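Local coordinates for hemin ABC transporter, periplasmic hemin-binding protein HutB (Vibrio cholerae, PDB 5KHL) that binds hemin in the periplasm and probably delivers it to the membrane components of an ABC transporter for import, at residues 151-156 with 201-206; 147-152 with 180-185; 195-200 with 226-231; 207-212 with 243-248; 108-113 with 254-259. One frame throughout, in Å; residues are numbered along the deposited sequence. Where two conformers were deposited one is given.

In the fold
Contacts 1 to 4 belong to the C-terminal lobe, around its mixed sheet. Contact 1 joins strand 152-156 to the helix 197-203 exit, and contact 2, about 9 Å from it between centres, shares Lys-151 and Val-152 with it. Contact 3 uses the start of the same helix, and contact 4 pairs strand 207-210, neighbour of 152-156, with edge strand 242-244. Contact 2 closes before contacts 3 and 4 open, whereas contacts 3 and 4 interleave. Contact 5 joins helix 107-120 to helix 256-269, spans all the others in sequence and lies about 31 Å from contact 3, between centres. It sits near the middle of the chain, probably at the junction of the two lobes.

Contact 1: 151-156 with 201-206; sequences KVLFLL and IEMQPD
Lys-151 and Asp-206 are held by two hydrogen bonds. The backbone N of Lys-151 gives its proton to Asp-206 OD2 at 2.7 Å, on the anti lone pair of that oxygen and with a fairly straight N-H...O angle of 158°. In return the backbone N of Asp-206 reaches Lys-151 O at 2.7 Å, tilted 34° from the carbonyl plane. The lysine chain then runs along the backbone that leaves the helix: CD lies 3.6 Å from Met-203 O, and a bend at chi3 (-80°) lays CE 3.8 Å from Gln-204 O. Its NZ and Asp-206 OD2 remain 5.3 Å apart, so any attraction between the charges acts at a distance. Leu-153 supplies the apolar half. Its CD2 meets Met-203 SD at 3.8 Å, the two side chains crossing at about a right angle, while CD1 rests on Pro-205 CG, also at 3.8 Å. Gln-204, the first residue past the helix, takes a positive phi and turns the chain toward the sheet. Strand 192-194, helix 197-203 and strand 207-210 follow in beta-alpha-beta order, and this contact fastens the helix-to-strand turn beside strand 152-156, in the alpha/beta manner of periplasmic binding proteins.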
# COMPACT_ATOMS: atom_id res chain seq x y z
N LYS A 151 12.82 -9.59 14.32
CA LYS A 151 11.39 -9.85 14.29
C LYS A 151 10.64 -8.54 14.29
O LYS A 151 10.93 -7.66 15.09
CB LYS A 151 10.96 -10.74 15.46
CG LYS A 151 11.46 -12.17 15.36
CD LYS A 151 11.24 -12.95 16.64
CE LYS A 151 12.29 -12.64 17.69
NZ LYS A 151 12.29 -13.66 18.79
N VAL A 152 9.68 -8.41 13.37
CA VAL A 152 8.94 -7.17 13.14
C VAL A 152 7.46 -7.48 12.97
O VAL A 152 7.08 -8.34 12.17
CB VAL A 152 9.45 -6.42 11.87
CG1 VAL A 152 8.49 -5.26 11.48
CG2 VAL A 152 10.86 -5.90 12.08
N LEU A 153 6.61 -6.77 13.71
CA LEU A 153 5.18 -6.88 13.51
C LEU A 153 4.61 -5.57 13.03
O LEU A 153 5.08 -4.49 13.41
CB LEU A 153 4.45 -7.28 14.80
CG LEU A 153 4.57 -8.69 15.38
CD1 LEU A 153 3.98 -8.67 16.78
CD2 LEU A 153 3.89 -9.72 14.49
N PHE A 154 3.58 -5.67 12.20
CA PHE A 154 2.78 -4.51 11.88
C PHE A 154 1.46 -4.57 12.64
O PHE A 154 0.71 -5.54 12.53
CB PHE A 154 2.52 -4.42 10.38
CG PHE A 154 1.66 -3.25 10.00
CD1 PHE A 154 2.23 -2.04 9.68
CD2 PHE A 154 0.28 -3.36 9.99
CE1 PHE A 154 1.43 -0.96 9.34
CE2 PHE A 154 -0.52 -2.30 9.66
CZ PHE A 154 0.05 -1.10 9.33
N LEU A 155 1.17 -3.52 13.40
CA LEU A 155 -0.07 -3.43 14.17
C LEU A 155 -1.04 -2.42 13.57
O LEU A 155 -0.68 -1.27 13.27
CB LEU A 155 0.21 -3.06 15.63
CG LEU A 155 1.02 -4.04 16.47
CD1 LEU A 155 1.18 -3.48 17.87
CD2 LEU A 155 0.40 -5.43 16.51
N LEU A 156 -2.26 -2.87 13.37
CA LEU A 156 -3.31 -2.03 12.84
C LEU A 156 -4.13 -1.63 14.04
O LEU A 156 -4.89 -2.44 14.57
CB LEU A 156 -4.15 -2.79 11.81
CG LEU A 156 -4.94 -1.97 10.80
CD1 LEU A 156 -4.00 -1.19 9.89
CD2 LEU A 156 -5.83 -2.88 9.98
N ILE A 201 3.14 -11.13 23.18
CA ILE A 201 4.18 -11.47 24.14
C ILE A 201 5.06 -12.62 23.62
O ILE A 201 6.29 -12.57 23.71
CB ILE A 201 3.58 -11.89 25.49
CG1 ILE A 201 2.77 -10.77 26.10
CG2 ILE A 201 4.67 -12.30 26.43
CD1 ILE A 201 2.04 -11.20 27.38
N GLU A 202 4.42 -13.65 23.07
CA GLU A 202 5.13 -14.81 22.55
C GLU A 202 6.03 -14.46 21.37
O GLU A 202 7.18 -14.93 21.31
CB GLU A 202 4.13 -15.91 22.16
CG GLU A 202 4.79 -17.22 21.74
CD GLU A 202 5.91 -17.66 22.69
OE1 GLU A 202 6.92 -18.20 22.19
OE2 GLU A 202 5.78 -17.49 23.92
N MET A 203 5.53 -13.64 20.45
CA MET A 203 6.24 -13.29 19.21
C MET A 203 7.46 -12.39 19.44
O MET A 203 8.34 -12.31 18.59
CB MET A 203 5.30 -12.61 18.22
CG MET A 203 4.26 -13.53 17.65
SD MET A 203 2.98 -12.63 16.77
CE MET A 203 1.75 -13.93 16.52
N GLN A 204 7.48 -11.71 20.57
CA GLN A 204 8.63 -10.90 20.96
C GLN A 204 9.20 -9.98 19.87
O GLN A 204 10.41 -10.00 19.63
CB GLN A 204 9.72 -11.83 21.48
CG GLN A 204 9.43 -12.41 22.85
CD GLN A 204 9.44 -11.35 23.93
OE1 GLN A 204 10.50 -10.88 24.35
NE2 GLN A 204 8.26 -10.95 24.38
N PRO A 205 8.35 -9.17 19.23
CA PRO A 205 8.86 -8.31 18.15
C PRO A 205 10.01 -7.40 18.61
O PRO A 205 9.98 -6.90 19.74
CB PRO A 205 7.64 -7.48 17.75
CG PRO A 205 6.80 -7.44 19.00
CD PRO A 205 6.97 -8.79 19.62
N ASP A 206 11.00 -7.21 17.75
CA ASP A 206 12.07 -6.25 17.99
C ASP A 206 11.63 -4.86 17.55
O ASP A 206 12.07 -3.83 18.09
CB ASP A 206 13.33 -6.67 17.24
CG ASP A 206 13.81 -8.05 17.64
OD1 ASP A 206 14.21 -8.22 18.80
OD2 ASP A 206 13.79 -8.97 16.79

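Contact 2: 147-152 with 180-185; sequences EKPKKV and GAHNPA
Lys-151 and His-182 form a single backbone bridge, CA atoms 4.8 Å apart, in which His-182 N donates to Lys-150 O at 2.8 Å and Val-152 N donates to His-182 O at 2.9 Å, with N-H...O angles of 165° and 167°. Pro-149 lies over one face of the His-182 imidazole: its CB sits 3.9 Å from the ring centroid, displaced toward the rim, as a CH-pi contact. The same CB is 3.2 Å from Gly-180 O. With chi1 at -60°, the imidazole CG of His-182 lies opposite its own carbonyl carbon, which sets the ring beside its own backbone N and against Pro-149 of the facing loop. Val-152 packs CG2 on Ala-181 CB at 3.7 Å, where Ile-176 and Leu-269 add further apolar cover. At the other end, Pro-184 CD comes within 3.3 Å of Val-152 O and Asn-183 CA makes a CA-H...O contact to that oxygen, while Pro-184 CG touches Lys-151 CB. Gly-180 closes helix 171-178 with a Schellman motif. Tyr-270 OH bonds both Gly-180 O and Lys-150 N, tying the two loops to the chain terminus. Lys-150 NZ turns to Leu-269 O, and Asn-183 ND2 to Asp-173 and Ala-166. Backbone amides and carbonyls therefore supply the directional bonds between the loops, and the join depends little on side-chain charge.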
# COMPACT_ATOMS: atom_id res chain seq x y z
N GLU A 147 21.80 -13.23 8.27
CA GLU A 147 21.63 -14.64 8.62
C GLU A 147 20.72 -14.81 9.83
O GLU A 147 20.02 -15.82 9.97
CB GLU A 147 22.99 -15.29 8.92
CG GLU A 147 24.20 -14.40 8.66
CD GLU A 147 24.36 -13.27 9.68
OE1 GLU A 147 23.81 -12.17 9.44
OE2 GLU A 147 25.05 -13.49 10.70
N LYS A 148 20.76 -13.80 10.71
CA LYS A 148 19.89 -13.75 11.88
C LYS A 148 18.92 -12.58 11.78
O LYS A 148 19.10 -11.58 12.47
CB LYS A 148 20.71 -13.63 13.17
CG LYS A 148 22.21 -13.83 13.01
CD LYS A 148 22.83 -14.36 14.32
CE LYS A 148 24.35 -14.35 14.29
NZ LYS A 148 24.93 -15.00 15.51
N PRO A 149 17.91 -12.70 10.90
CA PRO A 149 16.89 -11.65 10.78
C PRO A 149 16.21 -11.31 12.11
O PRO A 149 16.02 -12.20 12.96
CB PRO A 149 15.88 -12.26 9.79
CG PRO A 149 16.66 -13.24 9.01
CD PRO A 149 17.67 -13.81 9.96
N LYS A 150 15.85 -10.05 12.30
CA LYS A 150 15.10 -9.65 13.49
C LYS A 150 13.62 -9.94 13.32
O LYS A 150 13.19 -10.46 12.30
CB LYS A 150 15.31 -8.17 13.78
CG LYS A 150 16.65 -7.84 14.39
CD LYS A 150 16.89 -6.35 14.40
CE LYS A 150 18.13 -5.96 15.16
NZ LYS A 150 18.40 -4.49 15.04
N LYS A 151 12.82 -9.59 14.32
CA LYS A 151 11.39 -9.85 14.29
C LYS A 151 10.64 -8.54 14.29
O LYS A 151 10.93 -7.66 15.09
CB LYS A 151 10.96 -10.74 15.46
CG LYS A 151 11.46 -12.17 15.36
CD LYS A 151 11.24 -12.95 16.64
CE LYS A 151 12.29 -12.64 17.69
NZ LYS A 151 12.29 -13.66 18.79
N VAL A 152 9.68 -8.41 13.37
CA VAL A 152 8.94 -7.17 13.14
C VAL A 152 7.46 -7.48 12.97
O VAL A 152 7.08 -8.34 12.17
CB VAL A 152 9.45 -6.42 11.87
CG1 VAL A 152 8.49 -5.26 11.48
CG2 VAL A 152 10.86 -5.90 12.08
N GLY A 180 14.03 -7.83 5.24
CA GLY A 180 14.86 -8.90 5.75
C GLY A 180 14.55 -9.24 7.19
O GLY A 180 15.43 -9.67 7.93
N ALA A 181 13.30 -9.04 7.60
CA ALA A 181 12.90 -9.45 8.93
C ALA A 181 11.98 -10.67 8.87
O ALA A 181 11.50 -11.05 7.79
CB ALA A 181 12.21 -8.29 9.66
N HIS A 182 11.77 -11.30 10.02
CA HIS A 182 10.68 -12.26 10.22
C HIS A 182 9.40 -11.54 10.64
O HIS A 182 9.42 -10.69 11.53
CB HIS A 182 11.02 -13.29 11.30
CG HIS A 182 12.23 -14.12 11.01
ND1 HIS A 182 12.30 -15.00 9.96
CD2 HIS A 182 13.42 -14.22 11.67
CE1 HIS A 182 13.48 -15.60 9.97
NE2 HIS A 182 14.17 -15.15 11.00
N ASN A 183 8.29 -11.90 10.01
CA ASN A 183 6.98 -11.53 10.53
C ASN A 183 6.43 -12.67 11.36
O ASN A 183 5.86 -13.59 10.80
CB ASN A 183 6.01 -11.19 9.41
CG ASN A 183 4.64 -10.83 9.93
OD1 ASN A 183 4.49 -10.50 11.11
ND2 ASN A 183 3.62 -10.90 9.06
N PRO A 184 6.59 -12.61 12.69
CA PRO A 184 6.20 -13.73 13.56
C PRO A 184 4.73 -14.13 13.39
O PRO A 184 4.35 -15.28 13.62
CB PRO A 184 6.45 -13.20 14.98
CG PRO A 184 7.25 -11.94 14.82
CD PRO A 184 6.95 -11.40 13.45
N ALA A 185 3.92 -13.18 12.96
CA ALA A 185 2.51 -13.45 12.72
C ALA A 185 2.22 -14.20 11.42
O ALA A 185 1.14 -14.78 11.29
CB ALA A 185 1.72 -12.12 12.73

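Contact 3: 195-200 with 226-231; sequences LSMESM and NAVPML
Met-200 and Val-228 meet at the heart of an entirely apolar interface. Met-200 SD lies 3.9 Å from Val-228 CG1 and 3.6 Å from Leu-231 CD2, bridging two residues that stand three positions apart in the turn after helix 221-227. The thioether gets there because CG is trans to the backbone N of Met-200 (chi1 -166°) and the chain stays extended through chi2, bending only at chi3. Val-228 CG1 also receives the methyl of Met-197, with CE at 3.6 Å, so the two methionines share one valine branch. Farther along the helix face, Met-197 CG approaches Met-230 CG at 3.5 Å. Met-197 was modelled in two conformers, so the detail of its contacts is less certain. The partners are held by their own backbones. Leu-231 N donates to Val-228 O at 2.9 Å, curling 228-231 so that valine and leucine both reach Met-200. Opposite them, Ser-196 is the N-cap of helix 197-203: its OG accepts from Ser-199 N at 3.0 Å with an angle of 168°, and its carbonyl O takes the N-H of Met-200. A second shell surrounds the cluster. Leu-155 of the sheet touches Met-200, Val-208 lies against Leu-231, Leu-157 against Val-228 and Ile-201 against Met-230. The arrangement is that of an alpha/beta lobe, in which a capped helix packs on the sheet and the turn ending the next helix closes over its flank.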
# COMPACT_ATOMS: atom_id res chain seq x y z
N LEU A 195 -4.89 -9.48 17.33
CA LEU A 195 -3.71 -10.14 17.87
C LEU A 195 -3.84 -10.28 19.37
O LEU A 195 -3.79 -9.28 20.09
CB LEU A 195 -2.43 -9.36 17.51
CG LEU A 195 -1.11 -9.94 18.05
CD1 LEU A 195 -0.88 -11.35 17.53
CD2 LEU A 195 0.06 -9.04 17.70
N SER A 196 -4.01 -11.51 19.82
CA SER A 196 -4.12 -11.79 21.24
C SER A 196 -2.90 -11.25 21.95
O SER A 196 -1.78 -11.33 21.44
CB SER A 196 -4.28 -13.29 21.50
OG SER A 196 -3.08 -13.88 21.97
N MET A 197 -3.12 -10.65 23.12
CA MET A 197 -2.02 -10.11 23.90
C MET A 197 -0.95 -11.17 24.16
O MET A 197 0.24 -10.85 24.19
CB MET A 197 -2.53 -9.53 25.23
CG MET A 197 -2.83 -8.02 25.21
SD MET A 197 -2.79 -7.24 23.58
CE MET A 197 -1.10 -6.68 23.49
N GLU A 198 -1.37 -12.43 24.33
CA GLU A 198 -0.45 -13.56 24.57
C GLU A 198 0.47 -13.85 23.37
O GLU A 198 1.68 -14.07 23.56
CB GLU A 198 -1.22 -14.83 24.92
CG GLU A 198 -2.10 -14.68 26.14
CD GLU A 198 -3.53 -15.16 25.88
OE1 GLU A 198 -3.94 -16.17 26.49
OE2 GLU A 198 -4.22 -14.52 25.06
N SER A 199 -0.11 -13.88 22.17
CA SER A 199 0.65 -14.10 20.94
C SER A 199 1.72 -13.03 20.79
O SER A 199 2.86 -13.34 20.43
CB SER A 199 -0.28 -14.10 19.72
OG SER A 199 -1.28 -15.11 19.81
N MET A 200 1.36 -11.78 21.08
CA MET A 200 2.28 -10.66 20.97
C MET A 200 3.45 -10.84 21.93
O MET A 200 4.61 -10.71 21.53
CB MET A 200 1.59 -9.34 21.24
CG MET A 200 2.45 -8.16 20.79
SD MET A 200 1.73 -6.59 21.23
CE MET A 200 0.24 -6.60 20.24
N ASN A 226 1.54 3.36 25.31
CA ASN A 226 0.44 3.62 26.24
C ASN A 226 -0.79 2.83 25.80
O ASN A 226 -1.55 2.33 26.62
CB ASN A 226 0.08 5.12 26.33
CG ASN A 226 1.11 5.94 27.10
OD1 ASN A 226 1.84 5.42 27.95
ND2 ASN A 226 1.17 7.23 26.80
N ALA A 227 -0.95 2.72 24.48
CA ALA A 227 -2.13 2.12 23.87
C ALA A 227 -2.11 0.60 23.97
O ALA A 227 -3.16 -0.04 24.13
CB ALA A 227 -2.24 2.55 22.40
N VAL A 228 -0.91 0.04 23.88
CA VAL A 228 -0.71 -1.41 23.87
C VAL A 228 0.30 -1.80 24.94
O VAL A 228 1.46 -2.15 24.63
CB VAL A 228 -0.24 -1.87 22.49
CG1 VAL A 228 -0.12 -3.40 22.44
CG2 VAL A 228 -1.19 -1.36 21.44
N PRO A 229 -0.14 -1.79 26.20
CA PRO A 229 0.74 -1.83 27.38
C PRO A 229 1.54 -3.12 27.51
O PRO A 229 2.45 -3.20 28.34
CB PRO A 229 -0.22 -1.67 28.56
CG PRO A 229 -1.62 -1.74 27.98
CD PRO A 229 -1.52 -2.15 26.55
N MET A 230 1.20 -4.13 26.71
CA MET A 230 1.89 -5.41 26.79
C MET A 230 3.15 -5.43 25.92
O MET A 230 3.97 -6.35 26.03
CB MET A 230 0.95 -6.56 26.39
CG MET A 230 -0.28 -6.68 27.28
SD MET A 230 0.04 -6.81 29.06
CE MET A 230 1.08 -8.26 29.12
N LEU A 231 3.31 -4.39 25.09
CA LEU A 231 4.56 -4.20 24.35
C LEU A 231 5.73 -4.03 25.31
O LEU A 231 6.87 -4.32 24.96
CB LEU A 231 4.46 -3.00 23.43
CG LEU A 231 3.68 -3.27 22.15
CD1 LEU A 231 3.40 -1.96 21.40
CD2 LEU A 231 4.42 -4.26 21.26

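Contact 4: 207-212 with 243-248; sequences MVLVSG and VAIDGH
Beyond the paired Leu-209 and Val-243, the chain reaches a flat group, the His-248 imidazole, met at its edge and in its plane by Asp-246 OD2. ND1 donates to that oxygen at 3.0 Å on its syn lone pair. His-248 N reaches the same oxygen from the anti side, also at 3.0 Å, closing an Asx turn, so two donors fix the carboxylate. The strands themselves are parallel. Val-243 N donates to Val-208 O at 2.8 Å, nearly straight at 174°, and Val-210 N reaches Val-243 O at a longer 3.2 Å. Leu-209 and Val-243 lie side by side, with Leu-209 CD2 3.8 Å from Val-243 CB. Met-207 bends at chi3 (-85°), which brings its CE within 3.6 Å of Val-243 CG2. Regular pairing ends here, yet the backbones stay close, with Gly-212 beside Gly-247. Helix 256-269 covers the face bearing Leu-209 and Val-243: Leu-268 touches Val-243, Ile-265 touches Met-207 and Ile-245, and Glu-261 accepts from Asp-246 N. Strand 152-156 lies along the other edge of 207-210, leaving 242-244 as the outermost strand of the mixed sheet.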
# COMPACT_ATOMS: atom_id res chain seq x y z
N MET A 207 10.74 -4.84 16.57
CA MET A 207 10.22 -3.58 16.08
C MET A 207 8.75 -3.70 15.77
O MET A 207 8.30 -4.68 15.17
CB MET A 207 11.00 -3.14 14.83
CG MET A 207 10.47 -1.84 14.21
SD MET A 207 11.23 -1.45 12.62
CE MET A 207 12.70 -0.60 13.17
N VAL A 208 7.99 -2.69 16.15
CA VAL A 208 6.60 -2.67 15.75
C VAL A 208 6.38 -1.52 14.76
O VAL A 208 6.84 -0.40 14.97
CB VAL A 208 5.69 -2.56 16.98
CG1 VAL A 208 4.25 -2.28 16.58
CG2 VAL A 208 5.81 -3.83 17.81
N LEU A 209 5.70 -1.83 13.66
CA LEU A 209 5.28 -0.81 12.70
C LEU A 209 3.80 -0.47 12.91
O LEU A 209 3.01 -1.37 13.23
CB LEU A 209 5.52 -1.29 11.26
CG LEU A 209 6.93 -1.76 10.89
CD1 LEU A 209 6.99 -2.23 9.43
CD2 LEU A 209 7.95 -0.65 11.17
N VAL A 210 3.41 0.79 12.75
CA VAL A 210 2.03 1.15 13.09
C VAL A 210 1.20 1.74 11.96
O VAL A 210 1.67 2.57 11.19
CB VAL A 210 1.99 2.13 14.27
CG1 VAL A 210 0.82 3.08 14.14
CG2 VAL A 210 1.89 1.35 15.57
N SER A 211 -0.05 1.26 11.94
CA SER A 211 -1.13 1.55 10.97
C SER A 211 -1.11 2.91 10.29
O SER A 211 -2.10 3.65 10.30
CB SER A 211 -2.48 1.36 11.66
OG SER A 211 -2.34 1.27 13.08
N GLY A 212 0.01 3.23 9.66
CA GLY A 212 0.19 4.53 9.08
C GLY A 212 1.02 5.38 10.01
O GLY A 212 1.01 5.18 11.22
N VAL A 243 7.80 2.28 15.07
CA VAL A 243 8.17 3.03 13.87
C VAL A 243 7.01 3.25 12.90
O VAL A 243 6.22 2.34 12.63
CB VAL A 243 9.33 2.31 13.13
CG1 VAL A 243 9.71 3.04 11.88
CG2 VAL A 243 10.53 2.16 14.06
N ALA A 244 6.90 4.46 12.37
CA ALA A 244 5.79 4.83 11.51
C ALA A 244 6.06 4.45 10.07
O ALA A 244 7.14 4.70 9.54
CB ALA A 244 5.49 6.32 11.62
N ILE A 245 5.07 3.84 9.43
CA ILE A 245 5.16 3.52 8.02
C ILE A 245 4.00 4.20 7.28
O ILE A 245 2.87 4.15 7.73
CB ILE A 245 5.19 1.96 7.79
CG1 ILE A 245 5.40 1.63 6.32
CG2 ILE A 245 3.91 1.29 8.31
CD1 ILE A 245 5.61 0.14 6.06
N ASP A 246 4.30 4.85 6.16
CA ASP A 246 3.30 5.60 5.42
C ASP A 246 2.17 4.71 4.93
O ASP A 246 2.42 3.73 4.23
CB ASP A 246 3.95 6.32 4.25
CG ASP A 246 3.08 7.45 3.68
OD1 ASP A 246 3.41 8.63 3.93
OD2 ASP A 246 2.07 7.15 3.01
N GLY A 247 0.94 5.05 5.28
CA GLY A 247 -0.22 4.24 4.96
C GLY A 247 -0.51 4.05 3.48
O GLY A 247 -1.17 3.08 3.08
N HIS A 248 0.00 4.97 2.66
CA HIS A 248 -0.17 4.89 1.21
C HIS A 248 0.64 3.76 0.59
O HIS A 248 0.36 3.32 -0.53
CB HIS A 248 0.21 6.22 0.57
CG HIS A 248 -0.75 7.32 0.88
ND1 HIS A 248 -0.57 8.19 1.94
CD2 HIS A 248 -1.93 7.67 0.31
CE1 HIS A 248 -1.59 9.03 1.99
NE2 HIS A 248 -2.43 8.74 1.02

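Contact 5: 108-113 with 254-259; sequences QGLLTR and LGLKSL
One water joins Arg-113 and Leu-254: it accepts from Arg-113 NH1 at 2.9 Å and, weakly, from Leu-254 N at 3.5 Å, lying at the guanidinium edge in its plane. The modelled approach of Arg-113 NH2 to Leu-254 O is too short to be trusted. Leu-110 buries the most surface, its CB packing 3.3 Å from the carbonyl O of Leu-254. Its CG stands trans to the backbone N (chi1 173°), sending the two methyls across as the apolar part: CD2 lies 4.0 Å from Gly-255 C and 4.3 Å from Leu-259 CD1, while CD1 faces Leu-256 CD2. The backbone of Leu-110 also backs the arginine, its CA lying over one face of the guanidinium. Gly-255 is the N-cap of helix 256-269. Its N donates to Ser-258 OG at 2.6 Å, the half of a capping box made by the N3 side chain, and Ser-258 OG is further bonded to Ala-249 O. Glu-28 accepts from Leu-256 N and Lys-257 N, a carboxylate placed where it would suit the helix dipole. Val-134 of the long helix 125-143 touches both Leu-110 and Leu-256. Such a junction, beside a single long helix linking two lobes, fits the class III periplasmic binding protein fold.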
# COMPACT_ATOMS: atom_id res chain seq x y z
N GLN A 108 5.35 -9.75 -7.47
CA GLN A 108 4.99 -10.00 -8.87
C GLN A 108 3.70 -9.25 -9.20
O GLN A 108 3.47 -8.89 -10.36
CB GLN A 108 4.85 -11.50 -9.17
CG GLN A 108 3.94 -12.30 -8.25
CD GLN A 108 4.64 -12.82 -6.99
OE1 GLN A 108 5.54 -12.18 -6.43
NE2 GLN A 108 4.21 -13.99 -6.54
N GLY A 109 2.88 -9.02 -8.18
CA GLY A 109 1.67 -8.25 -8.36
C GLY A 109 2.05 -6.86 -8.86
O GLY A 109 1.44 -6.36 -9.79
N LEU A 110 3.08 -6.26 -8.25
CA LEU A 110 3.60 -4.97 -8.69
C LEU A 110 4.10 -5.00 -10.13
O LEU A 110 3.79 -4.10 -10.91
CB LEU A 110 4.71 -4.51 -7.74
CG LEU A 110 5.49 -3.25 -8.12
CD1 LEU A 110 4.53 -2.10 -8.47
CD2 LEU A 110 6.42 -2.83 -6.98
N LEU A 111 4.87 -6.02 -10.48
CA LEU A 111 5.41 -6.12 -11.83
C LEU A 111 4.27 -6.28 -12.84
O LEU A 111 4.32 -5.69 -13.92
CB LEU A 111 6.40 -7.29 -11.96
CG LEU A 111 7.66 -7.28 -11.10
CD1 LEU A 111 8.38 -8.61 -11.23
CD2 LEU A 111 8.60 -6.15 -11.48
N THR A 112 3.26 -7.06 -12.49
CA THR A 112 2.07 -7.23 -13.32
C THR A 112 1.26 -5.91 -13.45
O THR A 112 0.78 -5.56 -14.54
CB THR A 112 1.14 -8.33 -12.72
OG1 THR A 112 1.86 -9.57 -12.64
CG2 THR A 112 -0.10 -8.53 -13.55
N ARG A 113 1.13 -5.20 -12.34
CA ARG A 113 0.44 -3.92 -12.32
C ARG A 113 1.12 -2.92 -13.25
O ARG A 113 0.45 -2.19 -13.99
CB ARG A 113 0.39 -3.37 -10.88
CG ARG A 113 -0.78 -2.41 -10.60
CD ARG A 113 -1.27 -2.50 -9.14
NE ARG A 113 -0.17 -2.26 -8.22
CZ ARG A 113 0.33 -3.15 -7.38
NH1 ARG A 113 -0.18 -4.37 -7.28
NH2 ARG A 113 1.34 -2.79 -6.62
N LEU A 254 1.20 -3.72 -3.05
CA LEU A 254 2.67 -3.47 -2.98
C LEU A 254 3.14 -2.61 -4.14
O LEU A 254 3.02 -2.98 -5.30
CB LEU A 254 3.49 -4.76 -2.96
CG LEU A 254 5.01 -4.55 -2.71
CD1 LEU A 254 5.36 -4.43 -1.22
CD2 LEU A 254 5.90 -5.62 -3.37
N GLY A 255 3.68 -1.45 -3.82
CA GLY A 255 4.01 -0.48 -4.84
C GLY A 255 5.36 0.20 -4.66
O GLY A 255 6.21 -0.29 -3.91
N LEU A 256 5.54 1.32 -5.36
CA LEU A 256 6.81 2.03 -5.36
C LEU A 256 7.09 2.66 -4.00
O LEU A 256 8.22 2.61 -3.49
CB LEU A 256 6.83 3.09 -6.45
CG LEU A 256 6.47 2.57 -7.85
CD1 LEU A 256 6.66 3.68 -8.88
CD2 LEU A 256 7.31 1.34 -8.23
N LYS A 257 6.05 3.25 -3.42
CA LYS A 257 6.09 3.77 -2.06
C LYS A 257 6.41 2.67 -1.03
O LYS A 257 7.17 2.90 -0.09
CB LYS A 257 4.77 4.45 -1.70
CG LYS A 257 4.81 5.33 -0.46
CD LYS A 257 5.72 6.54 -0.65
CE LYS A 257 6.42 6.93 0.66
NZ LYS A 257 5.46 7.32 1.73
N SER A 258 5.84 1.49 -1.22
CA SER A 258 6.11 0.34 -0.36
C SER A 258 7.60 0.05 -0.32
O SER A 258 8.19 -0.07 0.75
CB SER A 258 5.37 -0.90 -0.84
OG SER A 258 4.11 -0.58 -1.38
N LEU A 259 8.20 -0.04 -1.50
CA LEU A 259 9.63 -0.28 -1.63
C LEU A 259 10.49 0.82 -0.97
O LEU A 259 11.50 0.52 -0.33
CB LEU A 259 9.99 -0.41 -3.11
CG LEU A 259 9.33 -1.55 -3.91
CD1 LEU A 259 10.14 -1.86 -5.13
CD2 LEU A 259 9.16 -2.80 -3.05
O HOH W 1 1.25 -6.19 -5.50